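Local coordinates for transcriptional regulator (LacI family) (Clostridium acetobutylicum ATCC 824, PDB 3G85), which probably regulates transcription as a LacI-family DNA-binding factor, with a periplasmic binding protein-like region of the kind that senses small effector molecules in this family, at residues Ala123-Lys128 and Asp217-Ala222; Lys117-Phe122 and Ile150-Lys155; Glu162-Ala167 and Asn187-Leu192; Ala131-Glu136 and Asp197-Gly202; Glu229-Glu232 and Pro237-Ile240. All blocks are in the same frame, centred on the assembly; numbering follows the deposited sequence.

How the contacts relate
All five contacts lie in the half of the protein built on the mixed sheet that contains strands 131-134, 191-194, 219-224 and 239-242. Contacts 2, 4 and 5 are buried, whereas contacts 1 and 3 lie at the surface. Contacts 1 and 2 share helix 111-124: its buried flank meets helix 140-155 through small side chains, and the turn after it reaches Glu219 through charge and a phenol. Contacts 3 and 4 meet at strand 131-134, contact 3 bridging over its start with a histidine and a proline, contact 4 covering it with isoleucine. Contact 5 joins helix 228-232 to segment 237-240 by a backbone hydrogen bond and threonine packing.

Contact 1: residues Ala123-Lys128 and Asp217-Ala222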
# COMPACT_ATOMS: atom_id res chain seq x y z
N ALA A 123 2.21 -18.01 -12.49
CA ALA A 123 1.41 -19.02 -13.23
C ALA A 123 1.84 -19.08 -14.69
O ALA A 123 1.94 -20.17 -15.27
CB ALA A 123 -0.04 -18.71 -13.14
N LYS A 124 2.07 -17.90 -15.26
CA LYS A 124 2.47 -17.72 -16.64
C LYS A 124 3.83 -18.30 -16.88
O LYS A 124 4.12 -18.69 -18.00
CB LYS A 124 2.50 -16.24 -16.96
CG LYS A 124 2.33 -15.87 -18.39
CD LYS A 124 1.71 -14.46 -18.45
CE LYS A 124 0.28 -14.49 -17.88
NZ LYS A 124 -0.27 -13.12 -17.59
N LYS A 125 4.68 -18.32 -15.84
CA LYS A 125 6.02 -18.93 -15.92
C LYS A 125 6.04 -20.40 -15.48
O LYS A 125 7.09 -21.03 -15.46
CB LYS A 125 7.03 -18.12 -15.08
CG LYS A 125 7.08 -16.68 -15.52
CD LYS A 125 8.26 -15.93 -14.97
CE LYS A 125 8.26 -14.48 -15.51
NZ LYS A 125 9.64 -13.93 -15.48
N ARG A 126 4.86 -20.92 -15.15
CA ARG A 126 4.63 -22.33 -14.79
C ARG A 126 5.39 -22.80 -13.56
O ARG A 126 5.80 -23.97 -13.46
CB ARG A 126 4.88 -23.27 -15.98
CG ARG A 126 3.98 -23.00 -17.17
CD ARG A 126 4.51 -23.66 -18.43
NE ARG A 126 4.45 -25.12 -18.38
CZ ARG A 126 3.33 -25.84 -18.31
NH1 ARG A 126 2.12 -25.26 -18.27
NH2 ARG A 126 3.42 -27.17 -18.29
N TYR A 127 5.57 -21.89 -12.60
CA TYR A 127 6.07 -22.28 -11.29
C TYR A 127 5.07 -23.18 -10.62
O TYR A 127 3.86 -22.99 -10.76
CB TYR A 127 6.34 -21.05 -10.41
CG TYR A 127 7.58 -20.31 -10.79
CD1 TYR A 127 8.83 -20.81 -10.47
CD2 TYR A 127 7.51 -19.10 -11.49
CE1 TYR A 127 9.97 -20.14 -10.82
CE2 TYR A 127 8.65 -18.42 -11.84
CZ TYR A 127 9.88 -18.95 -11.51
OH TYR A 127 11.02 -18.30 -11.84
N LYS A 128 5.56 -24.16 -9.87
CA LYS A 128 4.69 -25.15 -9.28
C LYS A 128 4.43 -24.94 -7.80
O LYS A 128 3.49 -25.50 -7.24
CB LYS A 128 5.19 -26.58 -9.60
CG LYS A 128 4.96 -26.95 -11.08
CD LYS A 128 3.48 -27.23 -11.35
CE LYS A 128 3.08 -27.11 -12.85
NZ LYS A 128 2.13 -25.97 -13.15
N ASP A 217 17.31 -19.21 -9.50
CA ASP A 217 16.99 -20.04 -8.35
C ASP A 217 15.71 -19.60 -7.64
O ASP A 217 14.94 -20.43 -7.18
CB ASP A 217 18.15 -20.05 -7.36
CG ASP A 217 19.43 -20.60 -7.97
OD1 ASP A 217 19.33 -21.43 -8.90
OD2 ASP A 217 20.54 -20.18 -7.53
N ILE A 218 15.51 -18.28 -7.53
CA ILE A 218 14.31 -17.70 -6.89
C ILE A 218 13.85 -16.48 -7.67
O ILE A 218 14.67 -15.59 -7.98
CB ILE A 218 14.55 -17.29 -5.40
CG1 ILE A 218 14.87 -18.52 -4.55
CG2 ILE A 218 13.30 -16.57 -4.81
CD1 ILE A 218 15.08 -18.23 -3.09
N GLU A 219 12.56 -16.42 -7.99
CA GLU A 219 12.00 -15.23 -8.64
C GLU A 219 11.10 -14.47 -7.66
O GLU A 219 10.31 -15.07 -6.97
CB GLU A 219 11.23 -15.60 -9.90
CG GLU A 219 11.03 -14.40 -10.79
CD GLU A 219 10.56 -14.73 -12.19
OE1 GLU A 219 10.78 -15.87 -12.68
OE2 GLU A 219 9.95 -13.83 -12.80
N ILE A 220 11.24 -13.15 -7.59
CA ILE A 220 10.51 -12.36 -6.59
C ILE A 220 9.53 -11.42 -7.26
O ILE A 220 9.84 -10.83 -8.28
CB ILE A 220 11.50 -11.51 -5.73
CG1 ILE A 220 12.52 -12.44 -5.07
CG2 ILE A 220 10.71 -10.64 -4.70
CD1 ILE A 220 13.78 -11.74 -4.46
N VAL A 221 8.36 -11.26 -6.67
CA VAL A 221 7.44 -10.18 -7.03
C VAL A 221 7.08 -9.54 -5.70
O VAL A 221 6.83 -10.23 -4.72
CB VAL A 221 6.15 -10.65 -7.72
CG1 VAL A 221 5.17 -9.46 -7.94
CG2 VAL A 221 6.50 -11.28 -9.08
N ALA A 222 7.10 -8.21 -5.66
CA ALA A 222 6.81 -7.53 -4.40
C ALA A 222 5.73 -6.51 -4.63
O ALA A 222 5.58 -6.01 -5.73
CB ALA A 222 8.04 -6.84 -3.88
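The turn that ends helix 111-124 is tied to the start of strand 219-224 by Lys125 and Tyr127, which hold the carboxylate of Glu219 between them. Lys125 NZ makes a salt bridge with Glu219 OE2 at 2.7 Å, meeting that oxygen on its syn side and 15° out of the carboxylate plane. Tyr127 OH donates to the other oxygen, Glu219 OE1, at 2.6 Å and on its anti side. The phenol ring stands almost upright against the carboxylate, their planes 80° apart, and OE1 sits at the ring edge. Both donors come from one short turn because the helix closes in a Schellman motif: Arg126 adopts a positive phi of 61°, Arg126 N bonds to Ala123 O at 3.0 Å, and Tyr127 N probably bonds to Phe122 O. Glutamate suits the strand position because its extended chain lifts the carboxylate out toward the turn, while Glu219 CB stays 3.3 Å from Tyr127 OH. The long methylene arm of lysine serves the same end, with Lys125 CE passing 3.3 Å from Glu219 OE2. Gripped at both oxygens, the carboxylate has its rotation fixed and probably remains ionised; Leu121, one turn back in the helix, packs against it.

Contact 2: residues Lys117-Phe122 and Ile150-Lys155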
# COMPACT_ATOMS: atom_id res chain seq x y z
N LYS A 117 -2.39 -10.34 -9.95
CA LYS A 117 -1.35 -10.14 -10.96
C LYS A 117 -0.01 -10.77 -10.57
O LYS A 117 0.70 -11.26 -11.45
CB LYS A 117 -1.09 -8.64 -11.24
CG LYS A 117 -2.27 -7.86 -11.80
CD LYS A 117 -1.84 -6.43 -12.21
CE LYS A 117 -3.09 -5.57 -12.38
NZ LYS A 117 -2.78 -4.18 -12.82
N ALA A 118 0.37 -10.70 -9.29
CA ALA A 118 1.64 -11.31 -8.85
C ALA A 118 1.57 -12.83 -9.07
O ALA A 118 2.48 -13.42 -9.65
CB ALA A 118 1.92 -10.98 -7.40
N SER A 119 0.46 -13.43 -8.66
CA SER A 119 0.24 -14.86 -8.88
C SER A 119 0.25 -15.27 -10.35
O SER A 119 0.92 -16.25 -10.71
CB SER A 119 -1.06 -15.32 -8.24
OG SER A 119 -1.17 -16.73 -8.44
N LEU A 120 -0.47 -14.53 -11.19
CA LEU A 120 -0.53 -14.84 -12.62
C LEU A 120 0.82 -14.72 -13.32
O LEU A 120 1.06 -15.40 -14.31
CB LEU A 120 -1.63 -14.03 -13.33
CG LEU A 120 -3.06 -14.37 -12.86
CD1 LEU A 120 -4.12 -13.42 -13.43
CD2 LEU A 120 -3.45 -15.85 -13.12
N LEU A 121 1.70 -13.86 -12.82
CA LEU A 121 3.05 -13.78 -13.39
C LEU A 121 3.77 -15.11 -13.15
O LEU A 121 4.46 -15.65 -14.04
CB LEU A 121 3.85 -12.60 -12.77
CG LEU A 121 5.26 -12.34 -13.31
CD1 LEU A 121 5.73 -10.94 -13.08
CD2 LEU A 121 6.30 -13.29 -12.74
N PHE A 122 3.64 -15.63 -11.93
CA PHE A 122 4.23 -16.94 -11.59
C PHE A 122 3.54 -18.07 -12.39
O PHE A 122 4.23 -18.98 -12.88
CB PHE A 122 4.10 -17.23 -10.08
CG PHE A 122 4.97 -16.32 -9.20
CD1 PHE A 122 6.23 -15.92 -9.64
CD2 PHE A 122 4.52 -15.89 -7.95
CE1 PHE A 122 7.05 -15.09 -8.83
CE2 PHE A 122 5.34 -15.10 -7.13
CZ PHE A 122 6.61 -14.71 -7.59
N ILE A 150 -2.83 -15.63 -2.83
CA ILE A 150 -3.00 -16.99 -2.32
C ILE A 150 -4.10 -17.75 -3.09
O ILE A 150 -3.86 -18.85 -3.59
CB ILE A 150 -3.30 -16.96 -0.79
CG1 ILE A 150 -2.12 -16.39 -0.00
CG2 ILE A 150 -3.67 -18.35 -0.25
CD1 ILE A 150 -0.81 -16.95 -0.43
N GLU A 151 -5.28 -17.14 -3.19
CA GLU A 151 -6.42 -17.71 -3.92
C GLU A 151 -6.12 -17.92 -5.40
O GLU A 151 -6.53 -18.93 -5.99
CB GLU A 151 -7.68 -16.88 -3.74
CG GLU A 151 -8.23 -16.92 -2.29
CD GLU A 151 -9.46 -16.04 -2.03
OE1 GLU A 151 -10.15 -15.58 -2.97
OE2 GLU A 151 -9.75 -15.83 -0.82
N THR A 152 -5.40 -16.98 -6.01
CA THR A 152 -5.04 -17.09 -7.40
C THR A 152 -4.03 -18.21 -7.60
O THR A 152 -4.04 -18.90 -8.62
CB THR A 152 -4.56 -15.73 -7.99
OG1 THR A 152 -5.59 -14.74 -7.79
CG2 THR A 152 -4.24 -15.86 -9.48
N CYS A 153 -3.15 -18.39 -6.62
CA CYS A 153 -2.19 -19.48 -6.71
C CYS A 153 -2.94 -20.82 -6.70
O CYS A 153 -2.67 -21.67 -7.53
CB CYS A 153 -1.17 -19.44 -5.58
SG CYS A 153 0.13 -18.23 -5.87
N HIS A 154 -3.85 -20.98 -5.74
CA HIS A 154 -4.69 -22.19 -5.64
C HIS A 154 -5.44 -22.48 -6.95
O HIS A 154 -5.49 -23.63 -7.39
CB HIS A 154 -5.69 -22.09 -4.49
CG HIS A 154 -5.05 -21.96 -3.13
ND1 HIS A 154 -5.77 -21.57 -2.01
CD2 HIS A 154 -3.77 -22.15 -2.71
CE1 HIS A 154 -4.96 -21.55 -0.96
NE2 HIS A 154 -3.74 -21.89 -1.36
N LYS A 155 -6.02 -21.44 -7.57
CA LYS A 155 -6.72 -21.59 -8.85
C LYS A 155 -5.83 -22.00 -10.00
O LYS A 155 -6.32 -22.60 -10.96
CB LYS A 155 -7.47 -20.31 -9.20
CG LYS A 155 -8.61 -20.10 -8.26
CD LYS A 155 -9.31 -18.79 -8.42
CE LYS A 155 -10.27 -18.66 -7.25
NZ LYS A 155 -11.35 -17.67 -7.50
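Ser119 meets Thr152 and Cys153 where helices 111-124 and 140-155 pack through small side chains, serine, threonine and cysteine. The axes of the two short segments approach to 8.3 Å and cross at -31°, and Ser119 CA lies only 5.7 Å from Cys153 CA. Such proximity suits these three residue types, none of which extends beyond a gamma atom. The tight part is built on Ser119. With OG anti to the backbone N (chi1 -177°), Ser119 directs its hydroxyl across to the backbone of the partner helix. There Ser119 OG lies 3.2 Å from Cys153 N, but the angle is too poor for a hydrogen bond. Cys153 SG is also 3.2 Å from Ser119 OG, and the cysteine side chain touches Ile160 as well. Ser119 CB presses on Thr152 CG2 at 3.5 Å, closer than carbons usually pack, and Phe149, one turn earlier in helix 140-155, closes over Ser119 too. Thr152 can offer its methyl because its hydroxyl is occupied at home: OG1 hydrogen-bonds to Gly148 O in its own helix. The other flank is looser. Leu120, partly exposed, leans in with Leu120 CD2 3.7 Å from Thr152 CG2, the two side chains crossing at about a right angle, and it also touches Asn156. With no salt bridge and no clear hydrogen bond between the segments, small side chains let the helices approach closely, and fit between them, rather than charge, appears to hold the contact.

Contact 3: residues Glu162-Ala167 and Asn187-Leu192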
# COMPACT_ATOMS: atom_id res chain seq x y z
N GLU A 162 1.45 -23.80 4.05
CA GLU A 162 1.21 -22.83 5.14
C GLU A 162 2.48 -22.44 5.86
O GLU A 162 2.61 -21.33 6.37
CB GLU A 162 0.23 -23.42 6.14
CG GLU A 162 -0.39 -22.41 7.08
CD GLU A 162 -1.30 -23.08 8.09
OE1 GLU A 162 -1.70 -24.26 7.86
OE2 GLU A 162 -1.60 -22.43 9.13
N ASN A 163 3.44 -23.37 5.90
CA ASN A 163 4.69 -23.08 6.55
C ASN A 163 5.62 -22.29 5.64
O ASN A 163 6.71 -21.88 6.05
CB ASN A 163 5.37 -24.36 7.00
CG ASN A 163 5.89 -25.16 5.85
OD1 ASN A 163 5.14 -25.51 4.94
ND2 ASN A 163 7.19 -25.44 5.85
N HIS A 164 5.21 -22.08 4.39
CA HIS A 164 6.00 -21.20 3.51
C HIS A 164 5.46 -19.80 3.44
O HIS A 164 5.79 -19.08 2.53
CB HIS A 164 6.13 -21.77 2.10
CG HIS A 164 6.92 -23.03 2.05
ND1 HIS A 164 6.98 -23.83 0.93
CD2 HIS A 164 7.70 -23.63 2.99
CE1 HIS A 164 7.76 -24.87 1.18
NE2 HIS A 164 8.21 -24.77 2.42
N ILE A 165 4.60 -19.47 4.38
CA ILE A 165 4.20 -18.11 4.64
C ILE A 165 4.95 -17.71 5.91
O ILE A 165 4.81 -18.35 6.97
CB ILE A 165 2.67 -18.00 4.78
CG1 ILE A 165 1.99 -18.35 3.44
CG2 ILE A 165 2.29 -16.61 5.19
CD1 ILE A 165 0.55 -18.76 3.57
N ILE A 166 5.79 -16.69 5.79
CA ILE A 166 6.71 -16.30 6.85
C ILE A 166 6.38 -14.86 7.24
O ILE A 166 6.39 -13.97 6.36
CB ILE A 166 8.18 -16.39 6.36
CG1 ILE A 166 8.50 -17.82 5.89
CG2 ILE A 166 9.16 -15.92 7.41
CD1 ILE A 166 9.84 -17.97 5.18
N ALA A 167 6.08 -14.64 8.52
CA ALA A 167 5.84 -13.30 9.04
C ALA A 167 7.15 -12.52 8.99
O ALA A 167 8.24 -13.10 9.18
CB ALA A 167 5.28 -13.34 10.46
N ASN A 187 12.99 -27.37 2.02
CA ASN A 187 12.64 -27.14 0.63
C ASN A 187 12.10 -25.73 0.47
O ASN A 187 10.99 -25.44 0.93
CB ASN A 187 11.56 -28.13 0.19
CG ASN A 187 12.05 -29.56 0.14
OD1 ASN A 187 11.70 -30.38 0.99
ND2 ASN A 187 12.89 -29.88 -0.86
N THR A 188 12.89 -24.84 -0.14
CA THR A 188 12.41 -23.47 -0.44
C THR A 188 11.88 -23.40 -1.89
O THR A 188 12.60 -23.77 -2.81
CB THR A 188 13.53 -22.42 -0.29
OG1 THR A 188 14.43 -22.53 -1.41
CG2 THR A 188 14.31 -22.61 1.01
N PRO A 189 10.63 -22.90 -2.09
CA PRO A 189 10.07 -22.76 -3.42
C PRO A 189 10.89 -21.83 -4.31
O PRO A 189 11.77 -21.10 -3.83
CB PRO A 189 8.68 -22.13 -3.17
CG PRO A 189 8.34 -22.49 -1.78
CD PRO A 189 9.68 -22.48 -1.04
N LYS A 190 10.59 -21.84 -5.60
CA LYS A 190 11.33 -21.05 -6.56
C LYS A 190 10.66 -19.70 -6.89
O LYS A 190 11.22 -18.89 -7.64
CB LYS A 190 11.56 -21.84 -7.84
CG LYS A 190 12.57 -23.02 -7.70
CD LYS A 190 12.90 -23.60 -9.05
CE LYS A 190 14.03 -22.81 -9.74
NZ LYS A 190 13.67 -22.47 -11.15
N ALA A 191 9.47 -19.48 -6.36
CA ALA A 191 8.76 -18.22 -6.50
C ALA A 191 8.56 -17.64 -5.12
O ALA A 191 8.31 -18.38 -4.15
CB ALA A 191 7.41 -18.43 -7.17
N LEU A 192 8.70 -16.32 -5.01
CA LEU A 192 8.53 -15.65 -3.74
C LEU A 192 7.74 -14.36 -3.90
O LEU A 192 8.11 -13.51 -4.67
CB LEU A 192 9.92 -15.35 -3.11
CG LEU A 192 9.87 -14.54 -1.80
CD1 LEU A 192 9.25 -15.35 -0.65
CD2 LEU A 192 11.27 -14.07 -1.43
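With CG of His164 placed beside its own backbone N and opposite the carbonyl carbon (chi1 -66°), the imidazole swings out of segment 162-167 toward Pro189, and one face of it comes to lie against the pyrrolidine ring. Pro189 CD stands over that face, 4.0 Å from the ring centroid and 29° off the ring normal, a CH-pi contact. Its neighbour Pro189 CG is displaced toward the near nitrogen and lies 3.3 Å from His164 ND1. A proline suits this place: its rigid ring offers CH groups to the aromatic face, and the CD hydrogens, next to nitrogen, are somewhat polarised. The other end of the imidazole meets the backbone of Asn187. His164 NE2 is 3.2 Å from Asn187 O, yet the angle is too poor for a hydrogen bond, and His164 CE1 is almost as near, 3.3 Å from the same oxygen. Histidine suits a partly exposed site because it packs a flat pi face on proline while remaining polar. Leu185, in the loop after helix 172-182, also touches the His164 side chain. Strand 131-134 lies between the two segments in the sheet, and its Ala131 touches both His164 and Pro189. The backbone of His164 is hydrogen-bonded to the backbone of Ala132, and that of Ala191 to the backbone of Ala131, so the histidine and proline reach over the start of this strand between its two sheet neighbours, 165-167 and 191-194.

Contact 4: residues Ala131-Glu136 and Asp197-Gly202; sequences AAILTE and DSIALG
Asp197 OD1 accepts hydrogen bonds from the backbone N of both Met225 and Asn226, tying down the first turn of helix 197-209, from which Ile199 packs onto Ile133 and Thr135 of segment 131-136. Another bond at this helix start, from Ile199 N to Ser196 OG, holds the backbone of the isoleucine itself. The contact between the segments is made by carbon packing, with no polar bond. Ile133 CG2 and Ile199 CG2 meet methyl to methyl at 3.5 Å, and Ile133 CB lies behind at 4.1 Å from the same Ile199 methyl. The longer branch of Ile199 does different work: CG1 sits beside the backbone N and the chain runs on extended (chi2 173°), which carries CD1 on to Thr135. There Ile199 CD1 reaches Thr135 CB at 3.7 Å and Thr135 N at 3.8 Å. That amide is already occupied, donating to Asn195 OD1, so an apolar tip can lie against it at little cost. Beta-branched isoleucine suits the strand position of Ile133, while at Ile199 the two branches reach two residues of segment 131-136. Threonine suits position 135, giving carbon to Ile199 while its hydroxyl makes a weak hydrogen bond to Ala168 O. Ala178 of helix 172-182 and Leu192 also touch Ile133, and Cys194 touches Ile199. The chemistry implies a division of labour: polar bonds hold the start of the helix and the Thr135 backbone, while buried methyl packing joins helix to strand.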
# COMPACT_ATOMS: atom_id res chain seq x y z
N ALA A 131 6.50 -19.30 -2.08
CA ALA A 131 6.50 -18.88 -0.69
C ALA A 131 6.06 -17.40 -0.63
O ALA A 131 6.02 -16.73 -1.67
CB ALA A 131 7.88 -19.04 -0.06
N ALA A 132 5.69 -16.95 0.57
CA ALA A 132 5.26 -15.56 0.76
C ALA A 132 5.83 -15.04 2.07
O ALA A 132 5.75 -15.71 3.11
CB ALA A 132 3.72 -15.46 0.76
N ILE A 133 6.46 -13.87 2.01
CA ILE A 133 6.92 -13.21 3.21
C ILE A 133 6.02 -12.01 3.39
O ILE A 133 5.98 -11.11 2.52
CB ILE A 133 8.38 -12.79 3.08
CG1 ILE A 133 9.29 -14.04 2.92
CG2 ILE A 133 8.81 -11.96 4.28
CD1 ILE A 133 10.73 -13.66 2.64
N LEU A 134 5.31 -12.00 4.52
CA LEU A 134 4.25 -11.05 4.78
C LEU A 134 4.44 -10.31 6.06
O LEU A 134 4.50 -10.91 7.15
CB LEU A 134 2.90 -11.78 4.84
CG LEU A 134 2.52 -12.62 3.61
CD1 LEU A 134 1.25 -13.44 3.91
CD2 LEU A 134 2.34 -11.79 2.33
N THR A 135 4.48 -8.99 5.94
CA THR A 135 4.31 -8.15 7.09
C THR A 135 2.81 -8.07 7.49
O THR A 135 1.92 -8.18 6.63
CB THR A 135 4.91 -6.78 6.83
OG1 THR A 135 4.93 -6.04 8.06
CG2 THR A 135 4.11 -6.01 5.72
N GLU A 136 2.53 -7.93 8.78
CA GLU A 136 1.14 -8.00 9.27
C GLU A 136 0.23 -6.95 8.60
O GLU A 136 0.65 -5.82 8.35
CB GLU A 136 1.09 -7.84 10.80
CG GLU A 136 1.44 -6.41 11.26
CD GLU A 136 1.30 -6.22 12.77
OE1 GLU A 136 0.38 -6.84 13.39
OE2 GLU A 136 2.11 -5.45 13.32
N ASP A 197 7.92 -3.86 -0.73
CA ASP A 197 9.21 -3.74 -1.41
C ASP A 197 10.38 -3.65 -0.43
O ASP A 197 11.46 -4.14 -0.76
CB ASP A 197 9.26 -2.53 -2.34
CG ASP A 197 9.01 -1.23 -1.59
OD1 ASP A 197 7.89 -1.08 -1.06
OD2 ASP A 197 9.96 -0.41 -1.45
N SER A 198 10.18 -3.11 0.77
CA SER A 198 11.28 -3.05 1.75
C SER A 198 11.69 -4.47 2.13
O SER A 198 12.86 -4.78 2.28
CB SER A 198 10.86 -2.30 3.03
OG SER A 198 10.73 -0.92 2.75
N ILE A 199 10.69 -5.33 2.29
CA ILE A 199 10.94 -6.72 2.60
C ILE A 199 11.75 -7.33 1.47
O ILE A 199 12.75 -8.02 1.70
CB ILE A 199 9.60 -7.46 2.86
CG1 ILE A 199 9.06 -7.11 4.27
CG2 ILE A 199 9.77 -8.98 2.65
CD1 ILE A 199 7.71 -7.66 4.53
N ALA A 200 11.33 -7.08 0.23
CA ALA A 200 12.04 -7.64 -0.94
C ALA A 200 13.49 -7.17 -1.04
O ALA A 200 14.39 -7.95 -1.38
CB ALA A 200 11.27 -7.28 -2.23
N LEU A 201 13.74 -5.91 -0.71
CA LEU A 201 15.11 -5.40 -0.76
C LEU A 201 16.02 -6.09 0.27
O LEU A 201 17.18 -6.43 -0.04
CB LEU A 201 15.15 -3.90 -0.54
CG LEU A 201 14.53 -3.10 -1.69
CD1 LEU A 201 14.44 -1.62 -1.25
CD2 LEU A 201 15.28 -3.32 -3.06
N GLY A 202 15.48 -6.36 1.45
CA GLY A 202 16.20 -7.11 2.48
C GLY A 202 16.47 -8.55 2.05
O GLY A 202 17.56 -9.10 2.28

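Contact 5: residues Glu229-Glu232 and Pro237-Ile240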
# COMPACT_ATOMS: atom_id res chain seq x y z
N GLU A 229 11.88 3.88 -7.47
CA GLU A 229 13.27 3.82 -7.91
C GLU A 229 14.15 2.81 -7.15
O GLU A 229 15.17 2.33 -7.68
CB GLU A 229 13.92 5.22 -7.92
CG GLU A 229 13.51 6.00 -9.17
CD GLU A 229 14.31 7.27 -9.41
OE1 GLU A 229 15.42 7.44 -8.85
OE2 GLU A 229 13.79 8.11 -10.17
N TYR A 230 13.80 2.52 -5.89
CA TYR A 230 14.61 1.58 -5.11
C TYR A 230 14.58 0.18 -5.74
O TYR A 230 15.59 -0.52 -5.79
CB TYR A 230 14.19 1.53 -3.65
CG TYR A 230 14.58 2.76 -2.87
CD1 TYR A 230 15.91 2.97 -2.48
CD2 TYR A 230 13.63 3.70 -2.50
CE1 TYR A 230 16.28 4.12 -1.76
CE2 TYR A 230 13.99 4.86 -1.77
CZ TYR A 230 15.31 5.04 -1.41
OH TYR A 230 15.67 6.17 -0.70
N THR A 231 13.42 -0.21 -6.24
CA THR A 231 13.30 -1.52 -6.88
C THR A 231 13.64 -1.46 -8.38
O THR A 231 13.95 -2.49 -8.99
CB THR A 231 11.89 -2.11 -6.69
OG1 THR A 231 10.91 -1.13 -7.06
CG2 THR A 231 11.67 -2.53 -5.21
N GLU A 232 13.60 -0.25 -8.97
CA GLU A 232 13.99 -0.11 -10.40
C GLU A 232 15.48 -0.41 -10.55
O GLU A 232 15.89 -1.08 -11.49
CB GLU A 232 13.70 1.30 -10.94
CG GLU A 232 13.94 1.42 -12.48
CD GLU A 232 13.61 2.78 -13.05
OE1 GLU A 232 13.20 3.68 -12.31
OE2 GLU A 232 13.82 2.97 -14.27
N PRO A 237 17.12 -5.60 -10.31
CA PRO A 237 15.80 -4.97 -10.27
C PRO A 237 14.71 -5.97 -9.88
O PRO A 237 14.76 -7.16 -10.24
CB PRO A 237 15.64 -4.44 -11.70
CG PRO A 237 17.10 -4.14 -12.12
CD PRO A 237 17.78 -5.37 -11.60
N VAL A 238 13.77 -5.49 -9.09
CA VAL A 238 12.68 -6.31 -8.56
C VAL A 238 11.38 -5.92 -9.26
O VAL A 238 10.98 -4.74 -9.30
CB VAL A 238 12.51 -6.03 -7.05
CG1 VAL A 238 11.31 -6.85 -6.42
CG2 VAL A 238 13.80 -6.31 -6.33
N THR A 239 10.72 -6.95 -9.80
CA THR A 239 9.39 -6.76 -10.35
C THR A 239 8.39 -6.45 -9.26
O THR A 239 8.38 -7.10 -8.21
CB THR A 239 8.94 -8.00 -11.13
OG1 THR A 239 9.71 -8.04 -12.34
CG2 THR A 239 7.43 -7.94 -11.45
N ILE A 240 7.58 -5.44 -9.50
CA ILE A 240 6.57 -5.03 -8.53
C ILE A 240 5.15 -4.88 -9.08
O ILE A 240 4.93 -4.66 -10.28
CB ILE A 240 6.93 -3.67 -7.86
CG1 ILE A 240 6.88 -2.52 -8.92
CG2 ILE A 240 8.28 -3.75 -7.13
CD1 ILE A 240 7.12 -1.11 -8.29
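Thr231, near the end of helix 228-232, turns its side chain into segment 237-240 and meets it with every atom. Its CB lies 4.0 Å from Val238 CB. From there CG2 covers the same valine, with Thr231 CG2 also 4.0 Å from Val238 CB, and it also touches Asp197 of helix 197-209. OG1 occupies the crowded position between backbone N and carbonyl carbon (chi1 50°), which brings Thr231 OG1 to 3.7 Å from Ile240 CG2. Its polar needs are met elsewhere: OG1 hydrogen-bonds to Arg279 NH1 and to Arg228 O, and the same NH1 also bonds to Val238 O, stitching helix and strand together. Threonine suits the site by offering a methyl to valine and a hydroxyl to arginine. The backbone adds the direct link. Val238 N donates to Thr231 O at 3.0 Å. Pro237 CA makes a CA-H...O contact with the same Thr231 O at 3.3 Å. Proline suits the site because its rigid ring packs on the helix end, Pro237 CG lying 3.4 Å from Glu232 O. Strand 219-224, the short helix 228-232 and strand 239-242 form a beta-alpha-beta crossover whose two parallel strands are sheet neighbours, a unit typical of the alpha/beta architecture of periplasmic binding protein-like domains.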